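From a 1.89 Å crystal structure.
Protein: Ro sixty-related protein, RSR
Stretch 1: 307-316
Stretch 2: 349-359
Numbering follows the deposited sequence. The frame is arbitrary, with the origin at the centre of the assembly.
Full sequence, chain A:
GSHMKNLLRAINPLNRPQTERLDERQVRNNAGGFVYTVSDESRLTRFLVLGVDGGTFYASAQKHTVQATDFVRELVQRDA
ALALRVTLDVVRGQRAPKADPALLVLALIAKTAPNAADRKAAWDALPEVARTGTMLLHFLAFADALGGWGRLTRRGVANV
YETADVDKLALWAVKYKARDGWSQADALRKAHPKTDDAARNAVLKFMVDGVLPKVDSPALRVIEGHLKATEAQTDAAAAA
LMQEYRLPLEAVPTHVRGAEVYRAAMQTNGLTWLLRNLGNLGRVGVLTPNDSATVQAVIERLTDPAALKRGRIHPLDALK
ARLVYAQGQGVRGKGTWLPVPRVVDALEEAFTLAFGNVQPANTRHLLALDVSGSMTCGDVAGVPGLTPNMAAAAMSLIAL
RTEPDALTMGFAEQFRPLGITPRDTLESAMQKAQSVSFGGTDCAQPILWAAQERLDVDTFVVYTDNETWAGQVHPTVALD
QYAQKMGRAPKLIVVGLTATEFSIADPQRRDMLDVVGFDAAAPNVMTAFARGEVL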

# COMPACT_ATOMS: atom_id res chain seq x y z
N ALA A 307 17.12 -2.64 -10.96
CA ALA A 307 16.09 -1.63 -10.78
C ALA A 307 14.84 -2.27 -10.16
O ALA A 307 14.13 -1.64 -9.38
N LEU A 308 14.58 -3.53 -10.51
CA LEU A 308 13.50 -4.30 -9.90
C LEU A 308 13.74 -4.45 -8.38
O LEU A 308 12.84 -4.22 -7.57
N LYS A 309 14.97 -4.81 -8.01
CA LYS A 309 15.31 -5.02 -6.61
C LYS A 309 15.24 -3.74 -5.80
O LYS A 309 14.62 -3.70 -4.74
N ARG A 310 15.87 -2.68 -6.30
CA ARG A 310 15.92 -1.42 -5.57
C ARG A 310 14.55 -0.76 -5.46
O ARG A 310 14.26 -0.08 -4.48
N GLY A 311 13.72 -0.98 -6.47
CA GLY A 311 12.36 -0.46 -6.47
C GLY A 311 11.42 -1.38 -5.71
O GLY A 311 10.24 -1.07 -5.54
N ARG A 312 11.93 -2.53 -5.27
CA ARG A 312 11.13 -3.47 -4.49
C ARG A 312 9.82 -3.84 -5.20
O ARG A 312 8.76 -3.87 -4.58
N ILE A 313 9.91 -4.13 -6.49
CA ILE A 313 8.73 -4.48 -7.28
C ILE A 313 8.27 -5.89 -6.92
O ILE A 313 9.04 -6.85 -6.96
N HIS A 314 6.99 -5.99 -6.54
CA HIS A 314 6.41 -7.26 -6.17
C HIS A 314 5.91 -7.88 -7.46
O HIS A 314 5.55 -7.16 -8.38
N PRO A 315 5.91 -9.21 -7.55
CA PRO A 315 5.42 -9.83 -8.79
C PRO A 315 4.00 -9.34 -9.18
O PRO A 315 3.75 -9.12 -10.35
N LEU A 316 3.11 -9.17 -8.20
CA LEU A 316 1.77 -8.63 -8.47
C LEU A 316 1.78 -7.20 -9.02
O LEU A 316 0.85 -6.79 -9.72
N GLU A 349 8.20 -11.12 -18.00
CA GLU A 349 9.53 -11.40 -17.48
C GLU A 349 9.78 -10.71 -16.15
O GLU A 349 10.38 -11.29 -15.25
N ALA A 350 9.34 -9.45 -16.02
CA ALA A 350 9.45 -8.72 -14.77
C ALA A 350 8.74 -9.47 -13.64
O ALA A 350 9.24 -9.53 -12.52
N PHE A 351 7.57 -10.04 -13.94
CA PHE A 351 6.83 -10.84 -12.97
C PHE A 351 7.71 -11.95 -12.39
O PHE A 351 7.85 -12.08 -11.18
N THR A 352 8.33 -12.73 -13.26
CA THR A 352 9.20 -13.84 -12.83
C THR A 352 10.42 -13.34 -12.06
O THR A 352 10.76 -13.89 -11.02
N LEU A 353 11.04 -12.27 -12.55
CA LEU A 353 12.24 -11.71 -11.91
C LEU A 353 11.95 -11.13 -10.54
O LEU A 353 12.82 -11.13 -9.66
N ALA A 354 10.73 -10.66 -10.33
CA ALA A 354 10.38 -10.03 -9.07
C ALA A 354 10.26 -11.02 -7.90
O ALA A 354 10.33 -10.61 -6.75
N PHE A 355 10.07 -12.30 -8.18
CA PHE A 355 10.01 -13.32 -7.13
C PHE A 355 11.25 -13.29 -6.24
O PHE A 355 11.16 -13.49 -5.03
N GLY A 356 12.40 -13.01 -6.84
CA GLY A 356 13.65 -12.98 -6.11
C GLY A 356 13.72 -11.90 -5.06
O GLY A 356 14.59 -11.93 -4.19
N ASN A 357 12.81 -10.94 -5.12
CA ASN A 357 12.81 -9.83 -4.17
C ASN A 357 11.64 -9.82 -3.18
O ASN A 357 11.43 -8.84 -2.47
N VAL A 358 10.87 -10.91 -3.13
CA VAL A 358 9.80 -11.03 -2.14
C VAL A 358 10.37 -11.37 -0.76
O VAL A 358 11.15 -12.31 -0.63
N GLN A 359 9.98 -10.62 0.27
CA GLN A 359 10.36 -10.98 1.64
C GLN A 359 9.42 -12.05 2.20
O GLN A 359 8.27 -11.78 2.47

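A contact between distant parts of one chain need not rely on hydrogen bonds, and these two stretches of RSR illustrate how a contact can be built from apolar side-chain packing: 555 Å² is buried between them, yet no hydrogen bond crosses. Leu 308 opens the contact. Its CA-to-CB bond points toward stretch 2, and the m, t rotamer brings CD1 to 3.6 Å from CB of Leu 353, while CD2 lies 4.3 Å from CB of Ala 350. Lys 309 behaves differently. Its CA is 3.5 Å from OD1 of Asn 357 and its CB 3.8 Å from ND2 of the same residue, but the extended chain (t, t, t, then m) leads the amine away. Asn 357, with chi1 m, packs its amide against Leu 308 and Lys 309 without a hydrogen bond to either.

The helix then closes in a Schellman motif: Arg 312 adopts positive phi, and two backbone bonds run back into the last turn, with Ile 313 N 3.1 Å from Leu 308 O and Arg 312 N 3.0 Å from Lys 309 O. Ile 313 (m, m) directs the end of its side chain away, but its carbonyl O approaches CB of Ala 354 to 3.3 Å. The ring of His 314 (chi1 t) serves the next helix as N-cap, ND1 accepting from Leu 316 N at 3.1 Å, while CD2 rests 4.2 Å from CG2 of Val 358.

Pro 315, the residue most covered by stretch 2, points toward it with a C-gamma exo pucker. Its CG lies 3.9 Å from CB of Ala 354 and sits over one face of the Phe 355 ring in a CH-pi contact, 4.1 Å from the centroid. Pro 315 CD meets Val 358 CG2 at 3.6 Å, and Pro 315 CB meets Phe 351 CD1 at 3.8 Å.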

# COMPACT_ATOMS: atom_id res chain seq x y z
CB ALA A 307 15.76 -0.97 -12.12
CB LEU A 308 13.39 -5.67 -10.57
CG LEU A 308 12.77 -5.68 -11.98
CD1 LEU A 308 12.99 -6.99 -12.68
CD2 LEU A 308 11.26 -5.33 -11.93
CB LYS A 309 16.71 -5.64 -6.47
CG LYS A 309 17.19 -5.77 -5.03
CD LYS A 309 18.60 -6.36 -4.96
CE LYS A 309 19.00 -6.73 -3.54
NZ LYS A 309 18.95 -5.57 -2.60
CB ARG A 310 16.93 -0.46 -6.23
CG ARG A 310 16.83 0.98 -5.76
CD ARG A 310 18.01 1.79 -6.28
NE ARG A 310 18.48 1.27 -7.56
CZ ARG A 310 18.14 1.76 -8.75
NH1 ARG A 310 17.33 2.81 -8.82
NH2 ARG A 310 18.62 1.21 -9.86
CB ARG A 312 10.84 -2.90 -3.10
CG ARG A 312 12.09 -2.59 -2.28
CD ARG A 312 11.77 -2.46 -0.79
NE ARG A 312 11.58 -1.08 -0.36
CZ ARG A 312 10.41 -0.45 -0.30
NH1 ARG A 312 9.29 -1.07 -0.67
NH2 ARG A 312 10.35 0.81 0.12
CB ILE A 313 9.00 -4.38 -8.80
CG1 ILE A 313 9.47 -2.97 -9.17
CG2 ILE A 313 7.74 -4.72 -9.59
CD1 ILE A 313 8.64 -1.87 -8.58
CB HIS A 314 5.25 -7.01 -5.21
CG HIS A 314 4.71 -8.26 -4.58
ND1 HIS A 314 3.76 -9.04 -5.20
CD2 HIS A 314 4.98 -8.85 -3.40
CE1 HIS A 314 3.46 -10.06 -4.41
NE2 HIS A 314 4.19 -9.97 -3.32
CB PRO A 315 5.45 -11.33 -8.47
CG PRO A 315 6.49 -11.46 -7.40
CD PRO A 315 6.38 -10.21 -6.58
CB LEU A 316 0.91 -8.70 -7.20
CG LEU A 316 0.50 -10.12 -6.82
CD1 LEU A 316 -0.30 -10.09 -5.52
CD2 LEU A 316 -0.32 -10.73 -7.96
CB GLU A 349 10.62 -11.01 -18.50
CG GLU A 349 12.03 -11.39 -18.04
CD GLU A 349 13.13 -11.00 -19.03
OE1 GLU A 349 12.82 -10.81 -20.22
OE2 GLU A 349 14.30 -10.90 -18.61
CB ALA A 350 8.89 -7.30 -14.92
CB PHE A 351 5.61 -11.44 -13.66
CG PHE A 351 4.82 -12.40 -12.82
CD1 PHE A 351 3.93 -11.94 -11.87
CD2 PHE A 351 4.93 -13.77 -13.02
CE1 PHE A 351 3.15 -12.83 -11.11
CE2 PHE A 351 4.17 -14.67 -12.26
CZ PHE A 351 3.28 -14.18 -11.30
CB THR A 352 9.61 -14.69 -14.03
OG1 THR A 352 8.43 -15.18 -14.68
CG2 THR A 352 10.49 -15.87 -13.60
CB LEU A 353 12.87 -10.63 -12.80
CG LEU A 353 13.40 -11.10 -14.15
CD1 LEU A 353 13.79 -9.93 -15.06
CD2 LEU A 353 14.58 -12.04 -13.94
CB ALA A 354 9.08 -9.19 -9.22
CB PHE A 355 9.86 -14.71 -7.72
CG PHE A 355 8.47 -15.05 -8.15
CD1 PHE A 355 7.75 -16.02 -7.47
CD2 PHE A 355 7.89 -14.41 -9.23
CE1 PHE A 355 6.46 -16.33 -7.88
CE2 PHE A 355 6.61 -14.74 -9.64
CZ PHE A 355 5.90 -15.70 -8.96
CB ASN A 357 12.92 -8.51 -4.92
CG ASN A 357 14.05 -8.52 -5.97
OD1 ASN A 357 13.85 -8.13 -7.12
ND2 ASN A 357 15.23 -8.99 -5.57
CB VAL A 358 8.78 -12.13 -2.54
CG1 VAL A 358 7.85 -12.46 -1.39
CG2 VAL A 358 7.99 -11.70 -3.77
CB GLN A 359 10.38 -9.76 2.56
CG GLN A 359 11.28 -8.63 2.06
CD GLN A 359 12.70 -9.08 1.72
OE1 GLN A 359 13.24 -8.72 0.67
NE2 GLN A 359 13.30 -9.88 2.60